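Local coordinates for protein (superoxide dismutase) (PDB 1B06) that converts toxic superoxide radicals into hydrogen peroxide and oxygen, using one iron ion bound in each subunit, at residues Ile4-Tyr9 against Leu49-Glu53; Phe119-Ser124 against Ala190-Val194; Ser133-Tyr139 against Ile166-Phe172. All coordinates share one frame; numbering follows the deposited sequence.

Interaction 1: residues Ile4-Tyr9 against Leu49-Glu53; sequences IQLKRY and LDRLE
R8 crosses the side chains of D50 and E53 at about right angles, and the three form a salt-bridge network between the irregular N-terminal segment 4-9 and a turn of helix 27-57. The arginine chain is bent at chi2 (-66°), which sets CD against L49 CB at 3.9 Å; the two side chains slide past each other in opposite directions. The guanidinium then lies with one face over the backbone of L49 and its edge turned to both carboxylates. R8 NE donates to D50 OD1 at 2.8 Å; the oxygen lies in the guanidinium plane, yet the N-H arrives from above the plane of the carboxylate. R8 NH2 approaches the same oxygen at a modelled separation too short to be trusted, and a weak bond of 3.2 Å joins R8 NH2 to E53 OE1. E53 is extended beyond CG, and its second oxygen serves the backbone opposite: L6 N reaches the anti lone pair of E53 OE2 at 2.9 Å, almost straight at 168°. Beside these polar groups, L6 CD1 rests 4.4 Å from L49 CD2, while L49 CD1 comes obliquely to the ring of Y9, 4.0 Å from CE2. Y9 OH is hydrogen-bonded to D141 of the second subunit, and K7 O accepts from N146 of that subunit, so the segment lies between helix 27-57 and the second subunit. L6 N holds one oxygen of E53 firmly and R8 NH2 the other only weakly, which would limit rotation of the carboxylate, and the positive guanidinium would be expected to offset the proximity of two acids.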
loop_
_atom_site.group_PDB
_atom_site.type_symbol
_atom_site.label_atom_id
_atom_site.label_comp_id
_atom_site.label_asym_id
_atom_site.label_seq_id
_atom_site.Cartn_x
_atom_site.Cartn_y
_atom_site.Cartn_z
ATOM N N ILE A 4 -4.757 -29.662 -16.555
ATOM C CA ILE A 4 -4.902 -28.278 -16.113
ATOM C C ILE A 4 -5.882 -28.168 -14.949
ATOM O O ILE A 4 -7.096 -28.092 -15.142
ATOM C CB ILE A 4 -5.399 -27.360 -17.256
ATOM C CG1 ILE A 4 -5.177 -28.041 -18.614
ATOM C CG2 ILE A 4 -4.715 -26.002 -17.153
ATOM C CD1 ILE A 4 -4.242 -27.310 -19.564
ATOM N N GLN A 5 -5.345 -28.158 -13.737
ATOM C CA GLN A 5 -6.181 -28.059 -12.554
ATOM C C GLN A 5 -5.399 -27.570 -11.344
ATOM O O GLN A 5 -4.287 -28.025 -11.078
ATOM C CB GLN A 5 -6.803 -29.419 -12.246
ATOM C CG GLN A 5 -7.626 -29.460 -10.975
ATOM C CD GLN A 5 -8.241 -30.824 -10.740
ATOM O OE1 GLN A 5 -9.414 -31.050 -11.037
ATOM N NE2 GLN A 5 -7.447 -31.746 -10.209
ATOM N N LEU A 6 -5.992 -26.629 -10.620
ATOM C CA LEU A 6 -5.377 -26.078 -9.423
ATOM C C LEU A 6 -6.161 -26.617 -8.229
ATOM O O LEU A 6 -7.358 -26.889 -8.338
ATOM C CB LEU A 6 -5.441 -24.546 -9.444
ATOM C CG LEU A 6 -4.849 -23.820 -10.659
ATOM C CD1 LEU A 6 -5.255 -22.356 -10.638
ATOM C CD2 LEU A 6 -3.341 -23.944 -10.639
ATOM N N LYS A 7 -5.484 -26.790 -7.099
ATOM C CA LYS A 7 -6.137 -27.288 -5.899
ATOM C C LYS A 7 -6.806 -26.132 -5.156
ATOM O O LYS A 7 -6.390 -24.980 -5.272
ATOM C CB LYS A 7 -5.113 -27.970 -4.991
ATOM C CG LYS A 7 -5.708 -28.559 -3.719
ATOM C CD LYS A 7 -5.685 -30.083 -3.743
ATOM C CE LYS A 7 -6.683 -30.674 -2.751
ATOM N NZ LYS A 7 -6.897 -32.138 -2.964
ATOM N N ARG A 8 -7.858 -26.439 -4.406
ATOM C CA ARG A 8 -8.567 -25.418 -3.651
ATOM C C ARG A 8 -8.216 -25.527 -2.180
ATOM O O ARG A 8 -7.645 -26.524 -1.745
ATOM C CB ARG A 8 -10.074 -25.574 -3.834
ATOM C CG ARG A 8 -10.526 -25.513 -5.286
ATOM C CD ARG A 8 -10.293 -24.132 -5.889
ATOM N NE ARG A 8 -10.911 -23.995 -7.206
ATOM C CZ ARG A 8 -10.411 -24.514 -8.324
ATOM N NH1 ARG A 8 -9.281 -25.208 -8.288
ATOM N NH2 ARG A 8 -11.046 -24.347 -9.476
ATOM N N TYR A 9 -8.557 -24.500 -1.414
ATOM C CA TYR A 9 -8.264 -24.489 0.014
ATOM C C TYR A 9 -9.417 -25.073 0.813
ATOM O O TYR A 9 -10.574 -24.996 0.401
ATOM C CB TYR A 9 -7.983 -23.055 0.484
ATOM C CG TYR A 9 -6.681 -22.498 -0.049
ATOM C CD1 TYR A 9 -5.459 -22.873 0.512
ATOM C CD2 TYR A 9 -6.666 -21.642 -1.148
ATOM C CE1 TYR A 9 -4.252 -22.413 -0.013
ATOM C CE2 TYR A 9 -5.464 -21.177 -1.681
ATOM C CZ TYR A 9 -4.266 -21.570 -1.110
ATOM O OH TYR A 9 -3.081 -21.136 -1.647
ATOM N N LEU A 49 -9.731 -18.673 -7.578
ATOM C CA LEU A 49 -8.899 -19.721 -8.158
ATOM C C LEU A 49 -9.648 -20.344 -9.341
ATOM O O LEU A 49 -9.040 -20.773 -10.324
ATOM C CB LEU A 49 -8.586 -20.789 -7.111
ATOM C CG LEU A 49 -7.431 -20.482 -6.149
ATOM C CD1 LEU A 49 -7.244 -21.646 -5.180
ATOM C CD2 LEU A 49 -6.152 -20.246 -6.931
ATOM N N ASP A 50 -10.972 -20.394 -9.239
ATOM C CA ASP A 50 -11.796 -20.929 -10.309
ATOM C C ASP A 50 -11.582 -20.076 -11.560
ATOM O O ASP A 50 -11.367 -20.603 -12.654
ATOM C CB ASP A 50 -13.274 -20.888 -9.909
ATOM C CG ASP A 50 -13.626 -21.925 -8.864
ATOM O OD1 ASP A 50 -12.932 -22.959 -8.790
ATOM O OD2 ASP A 50 -14.598 -21.706 -8.115
ATOM N N ARG A 51 -11.639 -18.756 -11.389
ATOM C CA ARG A 51 -11.448 -17.827 -12.497
ATOM C C ARG A 51 -10.043 -17.932 -13.080
ATOM O O ARG A 51 -9.873 -17.951 -14.299
ATOM C CB ARG A 51 -11.708 -16.391 -12.043
ATOM C CG ARG A 51 -13.134 -15.939 -12.265
ATOM C CD ARG A 51 -13.355 -14.529 -11.754
ATOM N NE ARG A 51 -13.017 -13.512 -12.747
ATOM C CZ ARG A 51 -13.664 -13.331 -13.898
ATOM N NH1 ARG A 51 -14.692 -14.105 -14.216
ATOM N NH2 ARG A 51 -13.294 -12.361 -14.728
ATOM N N LEU A 52 -9.038 -18.001 -12.213
ATOM C CA LEU A 52 -7.661 -18.108 -12.678
ATOM C C LEU A 52 -7.481 -19.398 -13.479
ATOM O O LEU A 52 -6.794 -19.423 -14.501
ATOM C CB LEU A 52 -6.689 -18.088 -11.490
ATOM C CG LEU A 52 -5.189 -18.055 -11.833
ATOM C CD1 LEU A 52 -4.895 -16.885 -12.774
ATOM C CD2 LEU A 52 -4.366 -17.921 -10.557
ATOM N N GLU A 53 -8.101 -20.469 -13.004
ATOM C CA GLU A 53 -8.016 -21.754 -13.677
ATOM C C GLU A 53 -8.623 -21.656 -15.077
ATOM O O GLU A 53 -8.045 -22.139 -16.053
ATOM C CB GLU A 53 -8.756 -22.809 -12.862
ATOM C CG GLU A 53 -8.467 -24.227 -13.269
ATOM C CD GLU A 53 -9.220 -25.225 -12.420
ATOM O OE1 GLU A 53 -10.462 -25.259 -12.509
ATOM O OE2 GLU A 53 -8.570 -25.972 -11.660
#

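Interaction 2: residues Phe119-Ser124 against Ala190-Val194; sequences FKQVFS and AWWNV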
loop_
_atom_site.group_PDB
_atom_site.type_symbol
_atom_site.label_atom_id
_atom_site.label_comp_id
_atom_site.label_asym_id
_atom_site.label_seq_id
_atom_site.Cartn_x
_atom_site.Cartn_y
_atom_site.Cartn_z
ATOM N N PHE A 119 10.660 -7.828 25.999
ATOM C CA PHE A 119 10.085 -8.278 24.739
ATOM C C PHE A 119 8.604 -7.925 24.700
ATOM O O PHE A 119 8.112 -7.374 23.710
ATOM C CB PHE A 119 10.246 -9.792 24.570
ATOM C CG PHE A 119 9.437 -10.356 23.435
ATOM C CD1 PHE A 119 9.865 -10.209 22.119
ATOM C CD2 PHE A 119 8.224 -10.992 23.676
ATOM C CE1 PHE A 119 9.095 -10.682 21.060
ATOM C CE2 PHE A 119 7.445 -11.469 22.620
ATOM C CZ PHE A 119 7.883 -11.312 21.311
ATOM N N LYS A 120 7.900 -8.244 25.783
ATOM C CA LYS A 120 6.474 -7.963 25.895
ATOM C C LYS A 120 6.202 -6.474 25.706
ATOM O O LYS A 120 5.239 -6.082 25.046
ATOM C CB LYS A 120 5.972 -8.402 27.263
ATOM C CG LYS A 120 4.558 -8.900 27.272
ATOM C CD LYS A 120 4.433 -10.107 28.173
ATOM C CE LYS A 120 3.319 -9.916 29.171
ATOM N NZ LYS A 120 3.755 -10.269 30.542
ATOM N N GLN A 121 7.058 -5.645 26.292
ATOM C CA GLN A 121 6.921 -4.199 26.185
ATOM C C GLN A 121 7.119 -3.730 24.751
ATOM O O GLN A 121 6.334 -2.934 24.237
ATOM C CB GLN A 121 7.953 -3.500 27.072
ATOM C CG GLN A 121 7.549 -3.376 28.522
ATOM C CD GLN A 121 8.724 -3.042 29.421
ATOM O OE1 GLN A 121 9.687 -2.406 28.993
ATOM N NE2 GLN A 121 8.650 -3.471 30.675
ATOM N N VAL A 122 8.180 -4.216 24.111
ATOM C CA VAL A 122 8.492 -3.828 22.741
ATOM C C VAL A 122 7.460 -4.358 21.750
ATOM O O VAL A 122 7.054 -3.645 20.827
ATOM C CB VAL A 122 9.889 -4.318 22.322
ATOM C CG1 VAL A 122 10.195 -3.862 20.901
ATOM C CG2 VAL A 122 10.933 -3.772 23.278
ATOM N N PHE A 123 7.029 -5.602 21.942
ATOM C CA PHE A 123 6.031 -6.189 21.059
ATOM C C PHE A 123 4.709 -5.429 21.172
ATOM O O PHE A 123 4.034 -5.175 20.170
ATOM C CB PHE A 123 5.806 -7.665 21.394
ATOM C CG PHE A 123 4.966 -8.392 20.380
ATOM C CD1 PHE A 123 3.577 -8.343 20.443
ATOM C CD2 PHE A 123 5.564 -9.113 19.349
ATOM C CE1 PHE A 123 2.794 -8.999 19.491
ATOM C CE2 PHE A 123 4.791 -9.775 18.391
ATOM C CZ PHE A 123 3.404 -9.717 18.463
ATOM N N SER A 124 4.340 -5.065 22.394
ATOM C CA SER A 124 3.100 -4.333 22.615
ATOM C C SER A 124 3.189 -2.927 22.021
ATOM O O SER A 124 2.218 -2.423 21.446
ATOM C CB SER A 124 2.795 -4.253 24.114
ATOM O OG SER A 124 2.401 -5.518 24.620
ATOM N N ALA A 190 -5.135 -8.259 27.095
ATOM C CA ALA A 190 -5.871 -9.485 27.391
ATOM C C ALA A 190 -5.319 -10.670 26.604
ATOM O O ALA A 190 -5.197 -11.778 27.134
ATOM C CB ALA A 190 -7.345 -9.305 27.061
ATOM N N TRP A 191 -4.989 -10.423 25.336
ATOM C CA TRP A 191 -4.467 -11.449 24.439
ATOM C C TRP A 191 -3.271 -12.221 25.008
ATOM O O TRP A 191 -3.147 -13.423 24.784
ATOM C CB TRP A 191 -4.107 -10.810 23.088
ATOM C CG TRP A 191 -3.281 -11.689 22.184
ATOM C CD1 TRP A 191 -3.707 -12.787 21.487
ATOM C CD2 TRP A 191 -1.876 -11.569 21.922
ATOM N NE1 TRP A 191 -2.651 -13.359 20.813
ATOM C CE2 TRP A 191 -1.518 -12.630 21.062
ATOM C CE3 TRP A 191 -0.886 -10.667 22.332
ATOM C CZ2 TRP A 191 -0.210 -12.815 20.606
ATOM C CZ3 TRP A 191 0.418 -10.852 21.879
ATOM C CH2 TRP A 191 0.742 -11.919 21.025
ATOM N N TRP A 192 -2.398 -11.540 25.747
ATOM C CA TRP A 192 -1.229 -12.197 26.330
ATOM C C TRP A 192 -1.615 -13.383 27.221
ATOM O O TRP A 192 -0.827 -14.313 27.409
ATOM C CB TRP A 192 -0.400 -11.201 27.155
ATOM C CG TRP A 192 0.382 -10.206 26.332
ATOM C CD1 TRP A 192 0.138 -8.869 26.221
ATOM C CD2 TRP A 192 1.536 -10.471 25.518
ATOM N NE1 TRP A 192 1.061 -8.284 25.390
ATOM C CE2 TRP A 192 1.931 -9.244 24.944
ATOM C CE3 TRP A 192 2.273 -11.626 25.218
ATOM C CZ2 TRP A 192 3.034 -9.136 24.086
ATOM C CZ3 TRP A 192 3.370 -11.517 24.363
ATOM C CH2 TRP A 192 3.738 -10.280 23.809
ATOM N N ASN A 193 -2.831 -13.355 27.761
ATOM C CA ASN A 193 -3.300 -14.424 28.640
ATOM C C ASN A 193 -3.723 -15.706 27.932
ATOM O O ASN A 193 -3.927 -16.733 28.585
ATOM C CB ASN A 193 -4.471 -13.930 29.486
ATOM C CG ASN A 193 -4.058 -12.873 30.476
ATOM O OD1 ASN A 193 -3.177 -13.095 31.300
ATOM N ND2 ASN A 193 -4.688 -11.713 30.399
ATOM N N VAL A 194 -3.870 -15.655 26.609
ATOM C CA VAL A 194 -4.276 -16.840 25.859
ATOM C C VAL A 194 -3.254 -17.271 24.817
ATOM O O VAL A 194 -3.527 -18.145 23.997
ATOM C CB VAL A 194 -5.637 -16.634 25.150
ATOM C CG1 VAL A 194 -6.751 -16.573 26.181
ATOM C CG2 VAL A 194 -5.609 -15.361 24.306
#
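An aromatic cluster of F123, W191 and W192 joins helix 116-129 to the end of helix 184-191 in the C-terminal alpha/beta domain of this iron/manganese-type superoxide dismutase. W192 is the centrepiece, an indole pressed between two layers. Over one face lies K120 of the opposite helix, whose CG stands 3.6 Å from the centroid of the six-membered ring, a CH-pi contact close to the ring normal. The lysine and tryptophan chains run past each other in opposite directions, and the bends along K120 keep CD and CE following the indole; the ammonium, farther off, adds at most a weak attraction. The other face is covered by the neighbouring W191, whose CZ3 sits over the middle of the W192 ring system. F123 fits beside both tryptophans. Its CG is anti to the backbone N (chi1 -170°), which sends the ring across to W191, where F123 CE1 meets CZ3 at 3.8 Å. These two rings are near parallel, planes 22° apart, but slid so far that they barely overlap. Against W192 the same phenyl is strongly tilted, with F123 CD1 3.8 Å from CZ2. One helical turn earlier, F119 CE2 closes on the rim of the indole at W192 CH2, 4.1 Å away. Behind the cluster, W191 rests on L167 of strand 165-170 and F123 on T136 of strand 134-140, so the cluster packs directly on the sheet. The polar edge of W192 is anchored too: NE1 donates to S124 OG at 3.2 Å, with the oxygen near the ring plane. That hydroxyl in turn donates to K120 O at 2.9 Å, and S124 N reaches the same carbonyl oxygen from the opposite face of its plane.

Interaction 3: residues Ser133-Tyr139 against Ile166-Phe172; sequences SGWTVLY and ILIVDEF. With FE (Fe (III) ion), chain G.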
loop_
_atom_site.group_PDB
_atom_site.type_symbol
_atom_site.label_atom_id
_atom_site.label_comp_id
_atom_site.label_asym_id
_atom_site.label_seq_id
_atom_site.Cartn_x
_atom_site.Cartn_y
_atom_site.Cartn_z
ATOM N N SER A 133 -6.148 -1.337 10.439
ATOM C CA SER A 133 -6.338 -2.783 10.510
ATOM C C SER A 133 -5.144 -3.586 10.015
ATOM O O SER A 133 -4.510 -3.223 9.025
ATOM C CB SER A 133 -7.574 -3.171 9.704
ATOM O OG SER A 133 -8.746 -2.924 10.456
ATOM N N GLY A 134 -4.855 -4.690 10.699
ATOM C CA GLY A 134 -3.733 -5.518 10.309
ATOM C C GLY A 134 -3.333 -6.499 11.383
ATOM O O GLY A 134 -4.157 -6.896 12.205
ATOM N N TRP A 135 -2.066 -6.897 11.373
ATOM C CA TRP A 135 -1.548 -7.853 12.348
ATOM C C TRP A 135 -0.155 -7.447 12.804
ATOM O O TRP A 135 0.517 -6.660 12.136
ATOM C CB TRP A 135 -1.403 -9.247 11.727
ATOM C CG TRP A 135 -2.566 -9.761 10.955
ATOM C CD1 TRP A 135 -3.052 -9.280 9.772
ATOM C CD2 TRP A 135 -3.369 -10.901 11.288
ATOM N NE1 TRP A 135 -4.109 -10.052 9.347
ATOM C CE2 TRP A 135 -4.324 -11.054 10.258
ATOM C CE3 TRP A 135 -3.374 -11.808 12.356
ATOM C CZ2 TRP A 135 -5.276 -12.080 10.266
ATOM C CZ3 TRP A 135 -4.321 -12.829 12.364
ATOM C CH2 TRP A 135 -5.258 -12.956 11.323
ATOM N N THR A 136 0.274 -7.980 13.946
ATOM C CA THR A 136 1.633 -7.747 14.416
ATOM C C THR A 136 2.166 -9.162 14.511
ATOM O O THR A 136 1.554 -10.035 15.131
ATOM C CB THR A 136 1.712 -7.043 15.774
ATOM O OG1 THR A 136 1.231 -5.700 15.637
ATOM C CG2 THR A 136 3.163 -6.974 16.234
ATOM N N VAL A 137 3.294 -9.393 13.861
ATOM C CA VAL A 137 3.874 -10.721 13.793
ATOM C C VAL A 137 5.311 -10.783 14.276
ATOM O O VAL A 137 6.017 -9.777 14.291
ATOM C CB VAL A 137 3.839 -11.216 12.323
ATOM C CG1 VAL A 137 4.222 -12.665 12.244
ATOM C CG2 VAL A 137 2.452 -11.003 11.737
ATOM N N LEU A 138 5.728 -11.976 14.680
ATOM C CA LEU A 138 7.102 -12.211 15.096
ATOM C C LEU A 138 7.611 -13.305 14.164
ATOM O O LEU A 138 7.115 -14.436 14.199
ATOM C CB LEU A 138 7.185 -12.695 16.544
ATOM C CG LEU A 138 8.638 -12.906 16.983
ATOM C CD1 LEU A 138 9.320 -11.552 17.104
ATOM C CD2 LEU A 138 8.700 -13.648 18.304
ATOM N N TYR A 139 8.570 -12.956 13.310
ATOM C CA TYR A 139 9.141 -13.911 12.367
ATOM C C TYR A 139 10.455 -14.422 12.918
ATOM O O TYR A 139 11.049 -13.816 13.804
ATOM C CB TYR A 139 9.479 -13.254 11.018
ATOM C CG TYR A 139 8.345 -12.611 10.262
ATOM C CD1 TYR A 139 7.416 -13.385 9.569
ATOM C CD2 TYR A 139 8.226 -11.222 10.203
ATOM C CE1 TYR A 139 6.390 -12.791 8.830
ATOM C CE2 TYR A 139 7.209 -10.616 9.470
ATOM C CZ TYR A 139 6.294 -11.406 8.785
ATOM O OH TYR A 139 5.287 -10.812 8.064
ATOM N N ILE A 166 6.080 -17.027 14.013
ATOM C CA ILE A 166 6.238 -17.696 15.305
ATOM C C ILE A 166 5.138 -17.272 16.286
ATOM O O ILE A 166 4.604 -18.095 17.033
ATOM C CB ILE A 166 7.612 -17.369 15.946
ATOM C CG1 ILE A 166 8.748 -17.847 15.041
ATOM C CG2 ILE A 166 7.724 -18.029 17.314
ATOM C CD1 ILE A 166 8.707 -19.337 14.738
ATOM N N LEU A 167 4.816 -15.979 16.272
ATOM C CA LEU A 167 3.797 -15.397 17.144
ATOM C C LEU A 167 2.974 -14.404 16.328
ATOM O O LEU A 167 3.512 -13.710 15.469
ATOM C CB LEU A 167 4.471 -14.680 18.322
ATOM C CG LEU A 167 3.578 -14.133 19.444
ATOM C CD1 LEU A 167 2.929 -15.278 20.198
ATOM C CD2 LEU A 167 4.417 -13.283 20.393
ATOM N N ILE A 168 1.675 -14.323 16.592
ATOM C CA ILE A 168 0.834 -13.415 15.824
ATOM C C ILE A 168 -0.429 -12.941 16.535
ATOM O O ILE A 168 -1.064 -13.697 17.269
ATOM C CB ILE A 168 0.417 -14.081 14.498
ATOM C CG1 ILE A 168 -0.361 -13.093 13.627
ATOM C CG2 ILE A 168 -0.417 -15.319 14.788
ATOM C CD1 ILE A 168 -0.379 -13.467 12.162
ATOM N N VAL A 169 -0.789 -11.681 16.304
ATOM C CA VAL A 169 -1.994 -11.095 16.887
ATOM C C VAL A 169 -2.799 -10.417 15.800
ATOM O O VAL A 169 -2.267 -9.590 15.056
ATOM C CB VAL A 169 -1.706 -9.985 17.913
ATOM C CG1 VAL A 169 -2.726 -10.055 19.019
ATOM C CG2 VAL A 169 -0.302 -10.085 18.432
ATOM N N ASP A 170 -4.080 -10.752 15.723
ATOM C CA ASP A 170 -4.975 -10.155 14.741
ATOM C C ASP A 170 -5.377 -8.797 15.286
ATOM O O ASP A 170 -5.810 -8.697 16.435
ATOM C CB ASP A 170 -6.221 -11.029 14.563
ATOM C CG ASP A 170 -7.094 -10.588 13.400
ATOM O OD1 ASP A 170 -6.860 -9.502 12.817
ATOM O OD2 ASP A 170 -8.030 -11.341 13.067
ATOM N N GLU A 171 -5.235 -7.753 14.473
ATOM C CA GLU A 171 -5.592 -6.414 14.919
ATOM C C GLU A 171 -6.655 -5.747 14.059
ATOM O O GLU A 171 -6.819 -4.525 14.089
ATOM C CB GLU A 171 -4.344 -5.533 15.010
ATOM C CG GLU A 171 -3.544 -5.758 16.293
ATOM C CD GLU A 171 -2.422 -4.753 16.461
ATOM O OE1 GLU A 171 -2.689 -3.616 16.912
ATOM O OE2 GLU A 171 -1.269 -5.102 16.139
ATOM N N PHE A 172 -7.369 -6.550 13.279
ATOM C CA PHE A 172 -8.468 -6.026 12.476
ATOM C C PHE A 172 -9.503 -5.713 13.553
ATOM O O PHE A 172 -9.587 -6.426 14.551
ATOM C CB PHE A 172 -9.017 -7.107 11.546
ATOM C CG PHE A 172 -8.468 -7.045 10.149
ATOM C CD1 PHE A 172 -7.113 -7.271 9.909
ATOM C CD2 PHE A 172 -9.309 -6.772 9.071
ATOM C CE1 PHE A 172 -6.599 -7.225 8.606
ATOM C CE2 PHE A 172 -8.810 -6.723 7.766
ATOM C CZ PHE A 172 -7.450 -6.951 7.532
HETATM FE FE FE G . -9.395 -11.550 11.819
HETATM O O HOH W 1 -8.238 -10.492 10.454
#
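D170 holds CG anti to the backbone N (chi1 -171°) while W135 places CG beside its own (chi1 -48°), and the carboxylate is thereby stacked on the indole with planes only 10° apart. D170 CB lies over the W135 six-membered ring, 3.9 Å from its centroid. D170 OD2 binds the iron at 1.9 Å; H33, H84, H174 and a water complete the site. The other oxygen, OD1, accepts from F172 N at 3.0 Å, an Asx turn that restrains the carboxylate. W135 and D170 are a non-hydrogen-bonded pair of antiparallel strands 134-140 and 165-170, neighbours in the three-stranded sheet of the C-terminal domain. I168 CD1 packs on the same indole, 3.4 Å from W135 CE3, and W135 NE1 is hydrogen-bonded to H155 ND1. On the reverse face of the sheet T136 OG1 donates to E171 OE2 at 2.6 Å, nearly in line with the C-O bond; E171 OE1 makes a salt bridge to R184. At one end S133 CB sits squarely over the F172 ring. At the other, I166 and L167 both face L138 in a classic beta bulge, where I166 N bonds L138 O at 2.8 Å and L167 N reaches that oxygen only weakly.

From the N terminus, interaction 1 comes first: residues 49-53 of helix 27-57 come back to the leading segment 4-9 and close a loop of 39 residues within the N-terminal half. It is complete before the others begin, and its centre lies about 39 Å from that of interaction 2, on the opposite side of the chain's centre. Interaction 2 then spans a longer loop, from helix 116-129 to the end of helix 184-191, and interaction 3 falls wholly within it, pairing strands 134-140 and 165-170. These two touch directly: V169 CG2 lies 3.3 Å from W191 CH2 and 3.4 Å from F123 CE1, tying the helical layer to the sheet whose strand 165-170 supplies an iron ligand.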